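PDB 4CCL: ribosomal protein uL16 3-hydroxylase from Escherichia coli, which catalyses the iron- and 2-oxoglutarate-dependent hydroxylation of an arginine of ribosomal protein uL16, as a growth-regulating homodimeric oxygenase. Local coordinates for residues Pro124-Tyr129 against Leu148-His153; Trp142-Lys147 against Asp177-Pro182; Gln152-Pro155 against Leu159-Val162. One frame throughout, in Å; residues are numbered along the deposited sequence.

Interaction 1: residues Pro124-Tyr129 against Leu148-His153; sequences PHLDQY and LQMKQH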
# COMPACT_ATOMS: atom_id res chain seq x y z
N PRO B 124 -5.88 33.72 -7.48
CA PRO B 124 -5.62 33.43 -6.06
C PRO B 124 -5.59 31.93 -5.80
O PRO B 124 -6.41 31.21 -6.36
CB PRO B 124 -6.83 34.06 -5.34
CG PRO B 124 -7.73 34.63 -6.41
CD PRO B 124 -7.29 34.04 -7.72
N HIS B 125 -4.67 31.47 -4.97
CA HIS B 125 -4.57 30.03 -4.69
C HIS B 125 -3.86 29.67 -3.39
O HIS B 125 -3.13 30.49 -2.81
CB HIS B 125 -3.92 29.30 -5.87
CG HIS B 125 -2.51 29.72 -6.15
ND1 HIS B 125 -1.44 28.86 -6.01
CD2 HIS B 125 -1.99 30.90 -6.54
CE1 HIS B 125 -0.33 29.50 -6.32
NE2 HIS B 125 -0.63 30.74 -6.64
N LEU B 126 -4.07 28.44 -2.94
CA LEU B 126 -3.40 27.89 -1.77
C LEU B 126 -2.38 26.84 -2.20
O LEU B 126 -2.56 26.15 -3.20
CB LEU B 126 -4.43 27.24 -0.83
CG LEU B 126 -5.09 28.16 0.19
CD1 LEU B 126 -6.08 27.40 1.04
CD2 LEU B 126 -4.04 28.79 1.06
N ASP B 127 -1.29 26.73 -1.44
CA ASP B 127 -0.32 25.66 -1.64
C ASP B 127 -0.22 24.86 -0.35
O ASP B 127 -0.55 25.35 0.72
CB ASP B 127 1.06 26.23 -2.00
CG ASP B 127 1.13 26.73 -3.43
OD1 ASP B 127 0.19 26.45 -4.21
OD2 ASP B 127 2.13 27.39 -3.78
N GLN B 128 0.22 23.61 -0.46
CA GLN B 128 0.50 22.81 0.73
C GLN B 128 1.98 22.88 1.11
O GLN B 128 2.42 22.20 2.04
CB GLN B 128 0.05 21.36 0.57
CG GLN B 128 -1.46 21.16 0.72
CD GLN B 128 -2.01 21.77 2.00
OE1 GLN B 128 -3.07 22.40 1.98
NE2 GLN B 128 -1.29 21.60 3.10
N TYR B 129 2.73 23.69 0.38
CA TYR B 129 4.17 23.75 0.58
C TYR B 129 4.71 25.17 0.72
O TYR B 129 4.08 26.13 0.28
CB TYR B 129 4.89 23.04 -0.57
CG TYR B 129 4.30 21.69 -0.90
CD1 TYR B 129 4.65 20.56 -0.17
CD2 TYR B 129 3.39 21.54 -1.95
CE1 TYR B 129 4.11 19.32 -0.47
CE2 TYR B 129 2.85 20.31 -2.25
CZ TYR B 129 3.21 19.21 -1.52
OH TYR B 129 2.67 17.98 -1.82
N LEU B 148 -6.51 30.94 6.80
CA LEU B 148 -7.84 30.65 7.32
C LEU B 148 -8.45 29.60 6.42
O LEU B 148 -8.16 29.56 5.22
CB LEU B 148 -8.72 31.90 7.30
CG LEU B 148 -8.20 33.20 7.94
CD1 LEU B 148 -9.08 34.37 7.54
CD2 LEU B 148 -8.14 33.07 9.45
N GLN B 149 -9.31 28.75 6.98
CA GLN B 149 -9.96 27.71 6.20
C GLN B 149 -10.87 28.33 5.14
O GLN B 149 -11.72 29.17 5.46
CB GLN B 149 -10.77 26.79 7.11
CG GLN B 149 -11.25 25.51 6.45
N MSE B 150 -10.69 27.93 3.89
CA MSE B 150 -11.48 28.46 2.79
C MSE B 150 -11.70 27.42 1.69
O MSE B 150 -10.82 26.62 1.39
CB MSE B 150 -10.84 29.73 2.22
CG MSE B 150 -9.35 29.62 1.96
SE MSE B 150 -8.58 31.32 1.39
CE MSE B 150 -9.12 32.43 2.90
N LYS B 151 -12.88 27.46 1.09
CA LYS B 151 -13.26 26.49 0.07
C LYS B 151 -12.54 26.74 -1.26
O LYS B 151 -12.54 27.86 -1.77
CB LYS B 151 -14.78 26.51 -0.15
N GLN B 152 -11.94 25.69 -1.81
CA GLN B 152 -11.28 25.79 -3.10
C GLN B 152 -12.28 25.59 -4.24
O GLN B 152 -13.08 24.66 -4.21
CB GLN B 152 -10.13 24.78 -3.21
CG GLN B 152 -8.92 25.11 -2.35
CD GLN B 152 -7.68 24.36 -2.76
OE1 GLN B 152 -7.74 23.18 -3.13
NE2 GLN B 152 -6.54 25.03 -2.72
N HIS B 153 -12.22 26.45 -5.25
CA HIS B 153 -13.14 26.37 -6.38
C HIS B 153 -12.37 26.22 -7.69
O HIS B 153 -11.16 26.47 -7.75
CB HIS B 153 -14.11 27.56 -6.41
CG HIS B 153 -13.59 28.78 -7.11
ND1 HIS B 153 -13.24 29.93 -6.44
CD2 HIS B 153 -13.40 29.04 -8.42
CE1 HIS B 153 -12.83 30.84 -7.31
NE2 HIS B 153 -12.91 30.32 -8.52
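Leu126 CG lies beside its backbone N (chi1 -87°), and from there the branch stays extended, so that CD1 is carried out to Met150. That residue, a selenomethionine, has the tighter first torsion: CG sits between the backbone N and the carbonyl carbon (chi1 47°). The meeting is made at CG, short of the selenium: Leu126 CD1 is 4.1 Å from Met150 CG, the two chains passing at a slant. Gln152 reaches the same leucine nearer the backbone. Its extended chain lays the amide end against the base of Leu126, where NE2 stands 3.6 Å from CB, a packing contact with an apolar carbon. The contact is small and lies at the surface. Leu126 is the middle residue of the His-X-Asp motif of the JmjC fold: His125 and Asp127 bind the catalytic iron together with His187, and Leu126 itself is inferred to take part in substrate binding. Its CB points toward 148-153 while that of Asp127 points away, and the ring end of His125 leads away from 148-153 too. His125 ND1 makes a weak hydrogen bond of 3.4 Å to Asp127 OD1, and the His125 ring stands edge-to-face with that of His187. Pro186, just ahead of that third ligand, touches both Leu126 and Met150.

Interaction 2: residues Trp142-Lys147 against Asp177-Pro182; sequences WRVGEK and DILYIP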
# COMPACT_ATOMS: atom_id res chain seq x y z
N TRP B 142 1.95 41.47 -5.71
CA TRP B 142 1.73 40.27 -4.92
C TRP B 142 0.90 40.56 -3.68
O TRP B 142 1.11 41.56 -2.98
CB TRP B 142 3.05 39.60 -4.54
CG TRP B 142 3.55 38.66 -5.59
CD1 TRP B 142 4.55 38.90 -6.48
CD2 TRP B 142 3.06 37.34 -5.85
NE1 TRP B 142 4.71 37.80 -7.29
CE2 TRP B 142 3.83 36.85 -6.93
CE3 TRP B 142 2.06 36.55 -5.29
CZ2 TRP B 142 3.60 35.56 -7.45
CZ3 TRP B 142 1.85 35.28 -5.82
CH2 TRP B 142 2.62 34.80 -6.89
N ARG B 143 -0.05 39.67 -3.44
CA ARG B 143 -0.97 39.77 -2.32
C ARG B 143 -1.03 38.44 -1.58
O ARG B 143 -1.12 37.38 -2.19
CB ARG B 143 -2.37 40.16 -2.82
CG ARG B 143 -2.42 41.52 -3.51
CD ARG B 143 -3.81 41.84 -4.05
NE ARG B 143 -4.80 41.99 -2.99
CZ ARG B 143 -5.72 41.07 -2.69
NH1 ARG B 143 -5.79 39.95 -3.39
NH2 ARG B 143 -6.58 41.29 -1.70
N VAL B 144 -0.95 38.51 -0.25
CA VAL B 144 -1.06 37.33 0.59
C VAL B 144 -2.09 37.59 1.69
O VAL B 144 -2.02 38.62 2.37
CB VAL B 144 0.28 36.96 1.25
CG1 VAL B 144 0.18 35.59 1.91
CG2 VAL B 144 1.40 36.97 0.22
N GLY B 145 -3.03 36.67 1.86
CA GLY B 145 -4.04 36.80 2.89
C GLY B 145 -3.68 36.02 4.13
O GLY B 145 -2.73 35.23 4.14
N GLU B 146 -4.45 36.23 5.20
CA GLU B 146 -4.25 35.50 6.43
C GLU B 146 -4.58 34.03 6.19
O GLU B 146 -5.32 33.70 5.26
CB GLU B 146 -5.12 36.09 7.55
CG GLU B 146 -4.84 35.53 8.94
CD GLU B 146 -3.38 35.59 9.32
OE1 GLU B 146 -2.93 36.66 9.79
OE2 GLU B 146 -2.67 34.58 9.15
N LYS B 147 -4.06 33.15 7.03
CA LYS B 147 -4.24 31.72 6.83
C LYS B 147 -5.49 31.30 7.58
O LYS B 147 -5.54 31.31 8.81
CB LYS B 147 -3.02 30.97 7.38
CG LYS B 147 -3.17 29.47 7.48
CD LYS B 147 -2.07 28.92 8.38
CE LYS B 147 -1.88 27.42 8.23
NZ LYS B 147 -0.71 26.96 9.03
N ASP B 177 13.69 41.14 -5.20
CA ASP B 177 12.81 40.92 -4.05
C ASP B 177 12.35 39.47 -3.97
O ASP B 177 12.19 38.80 -5.00
CB ASP B 177 11.60 41.86 -4.10
CG ASP B 177 11.99 43.32 -4.04
OD1 ASP B 177 13.06 43.64 -3.48
OD2 ASP B 177 11.22 44.15 -4.56
N ILE B 178 12.13 39.00 -2.75
CA ILE B 178 11.66 37.64 -2.52
C ILE B 178 10.46 37.65 -1.60
O ILE B 178 10.44 38.35 -0.59
CB ILE B 178 12.75 36.77 -1.88
CG1 ILE B 178 14.06 36.90 -2.65
CG2 ILE B 178 12.31 35.31 -1.83
CD1 ILE B 178 15.22 36.24 -1.98
N LEU B 179 9.44 36.87 -1.95
CA LEU B 179 8.28 36.69 -1.10
C LEU B 179 8.24 35.26 -0.57
O LEU B 179 7.98 34.32 -1.33
CB LEU B 179 7.00 37.01 -1.88
CG LEU B 179 5.66 36.70 -1.21
CD1 LEU B 179 5.50 37.51 0.06
CD2 LEU B 179 4.51 36.99 -2.17
N TYR B 180 8.49 35.09 0.72
CA TYR B 180 8.39 33.78 1.35
C TYR B 180 6.98 33.54 1.86
O TYR B 180 6.47 34.31 2.68
CB TYR B 180 9.37 33.60 2.50
CG TYR B 180 9.02 32.38 3.34
CD1 TYR B 180 9.23 31.10 2.84
CD2 TYR B 180 8.44 32.51 4.59
CE1 TYR B 180 8.89 29.99 3.58
CE2 TYR B 180 8.10 31.40 5.34
CZ TYR B 180 8.33 30.14 4.82
OH TYR B 180 8.00 29.03 5.56
N ILE B 181 6.34 32.49 1.35
CA ILE B 181 5.02 32.06 1.80
C ILE B 181 5.01 30.66 2.41
O ILE B 181 5.35 29.69 1.73
CB ILE B 181 4.00 32.12 0.65
CG1 ILE B 181 4.14 33.44 -0.12
CG2 ILE B 181 2.59 31.95 1.19
CD1 ILE B 181 3.29 33.52 -1.37
N PRO B 182 4.64 30.54 3.69
CA PRO B 182 4.43 29.21 4.29
C PRO B 182 3.15 28.60 3.74
O PRO B 182 2.30 29.33 3.23
CB PRO B 182 4.25 29.52 5.79
CG PRO B 182 4.65 30.96 5.96
CD PRO B 182 4.38 31.62 4.66
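Leu179 leaves strand 178-181 with its CB pointing toward strand 142-145, and CG continues away from its own backbone N (chi1 172°), which sends both methyl groups across to the other strand. CD2 does most of the touching. It is 3.8 Å from Trp142 CB and continues along the indole from Trp142 CG, 3.9 Å away, to CE3, in an oblique approach to the ring. The same CD2 lies 3.9 Å from Val144 CG2, and CD1 comes to 4.1 Å from that methyl, so Leu179 and Val144 meet tip to tip. The axes of these short strand segments approach to 9.8 Å, their directions 21° apart, and they belong to the two opposed sheets of the double-stranded beta-helix, the cupin barrel of JmjC oxygenases. What joins them is apolar packing in the barrel interior. Val144 CG2 also has Ile181 CD1 at 4.2 Å, two residues on from Leu179, on the same side of the strand. Ile181 in turn rests on the iron ligand His187, as does Trp142, whose NE1 is satisfied by Asn197 OD1. Tyr180 lies on the other face of strand 178-181, where its hydroxyl is hydrogen-bonded to Asp130 OD2.

Interaction 3: residues Gln152-Pro155 against Leu159-Val162; sequences QHCP and LLQV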
# COMPACT_ATOMS: atom_id res chain seq x y z
N GLN B 152 -11.94 25.69 -1.81
CA GLN B 152 -11.28 25.79 -3.10
C GLN B 152 -12.28 25.59 -4.24
O GLN B 152 -13.08 24.66 -4.21
CB GLN B 152 -10.13 24.78 -3.21
CG GLN B 152 -8.92 25.11 -2.35
CD GLN B 152 -7.68 24.36 -2.76
OE1 GLN B 152 -7.74 23.18 -3.13
NE2 GLN B 152 -6.54 25.03 -2.72
N HIS B 153 -12.22 26.45 -5.25
CA HIS B 153 -13.14 26.37 -6.38
C HIS B 153 -12.37 26.22 -7.69
O HIS B 153 -11.16 26.47 -7.75
CB HIS B 153 -14.11 27.56 -6.41
CG HIS B 153 -13.59 28.78 -7.11
ND1 HIS B 153 -13.24 29.93 -6.44
CD2 HIS B 153 -13.40 29.04 -8.42
CE1 HIS B 153 -12.83 30.84 -7.31
NE2 HIS B 153 -12.91 30.32 -8.52
N CYS B 154 -13.07 25.80 -8.74
CA CYS B 154 -12.41 25.46 -10.00
C CYS B 154 -13.00 26.20 -11.22
O CYS B 154 -13.99 25.76 -11.80
CB CYS B 154 -12.45 23.94 -10.22
SG CYS B 154 -11.58 22.95 -8.99
N PRO B 155 -12.41 27.36 -11.58
CA PRO B 155 -12.76 28.12 -12.79
C PRO B 155 -12.46 27.30 -14.03
O PRO B 155 -13.03 27.51 -15.10
CB PRO B 155 -11.81 29.34 -12.74
CG PRO B 155 -11.27 29.36 -11.34
CD PRO B 155 -11.25 27.94 -10.88
N LEU B 159 -7.34 23.96 -12.99
CA LEU B 159 -6.85 25.16 -12.32
C LEU B 159 -7.53 25.38 -10.96
O LEU B 159 -8.75 25.55 -10.90
CB LEU B 159 -7.06 26.36 -13.25
CG LEU B 159 -6.57 27.77 -12.94
CD1 LEU B 159 -7.64 28.57 -12.22
CD2 LEU B 159 -5.26 27.76 -12.16
N LEU B 160 -6.74 25.40 -9.89
CA LEU B 160 -7.27 25.56 -8.54
C LEU B 160 -7.20 27.01 -8.05
O LEU B 160 -6.18 27.67 -8.19
CB LEU B 160 -6.52 24.67 -7.54
CG LEU B 160 -7.17 23.35 -7.14
CD1 LEU B 160 -8.60 23.56 -6.64
CD2 LEU B 160 -7.14 22.37 -8.30
N GLN B 161 -8.30 27.47 -7.47
CA GLN B 161 -8.37 28.83 -6.93
C GLN B 161 -9.20 28.90 -5.65
O GLN B 161 -9.93 27.97 -5.32
CB GLN B 161 -8.96 29.79 -7.97
CG GLN B 161 -7.99 30.19 -9.07
CD GLN B 161 -8.56 31.25 -9.99
OE1 GLN B 161 -9.69 31.70 -9.81
NE2 GLN B 161 -7.79 31.64 -11.00
N VAL B 162 -9.06 30.01 -4.94
CA VAL B 162 -9.91 30.28 -3.79
C VAL B 162 -10.71 31.55 -4.05
O VAL B 162 -10.53 32.20 -5.09
CB VAL B 162 -9.09 30.47 -2.50
CG1 VAL B 162 -8.33 29.20 -2.16
CG2 VAL B 162 -8.12 31.64 -2.66
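His153 and Gln161 face each other as the hydrogen-bonded pair of a short antiparallel beta-hairpin on the JmjC domain, and their backbones satisfy one another in both directions. His153 N gives a bond of 2.7 Å to Gln161 O, with an angle of 159° at the hydrogen and the donor tilted somewhat from the carbonyl plane. In return Gln161 N donates to His153 O over 3.0 Å, nearly in line with its C=O bond. Gln161 O has a further, weaker neighbour in the CA-H of Gln152, whose CA is 3.4 Å away. The polar ends of the two side chains are bonded outside the hairpin. Gln161 NE2 is hydrogen-bonded to Val122 O, and His153 ND1 has a weak bond to Asp163 OD1. Gln161 CB lies over one face of the imidazole, 4.3 Å from the ring centroid and 23° off its normal, a CH-pi contact, while the amide and ring planes are nearly perpendicular. One residue on, Val162 N probably donates to Pro124 O, which ties the hairpin to the metal-binding loop. Apolar contacts fill the flanks: Pro155 CG packs at 3.8 Å on Leu159 CD1, crossing it at about a right angle. On a further flank, Leu160 CD1 lies 3.8 Å from Cys154 SG and is also near Gln152 OE1.

In the fold
All three interactions fall inside the JmjC domain. Along the chain, interactions 1 and 2 alternate their segments, and interaction 3 is nested in the loop that interaction 2 closes. Interactions 1 and 3 have centres about 8 Å apart, share Gln152 and His153, and touch directly, for instance where Met150 packs on Val162. Interaction 2 is the buried one, its centre about 13 Å from that of interaction 1 and about 18 Å from that of interaction 3, and joins the sheet of strand 140-145 to that of strand 178-181. The hairpin thus backs the loop bearing two iron ligands, while the packing between sheets borders the third, His187.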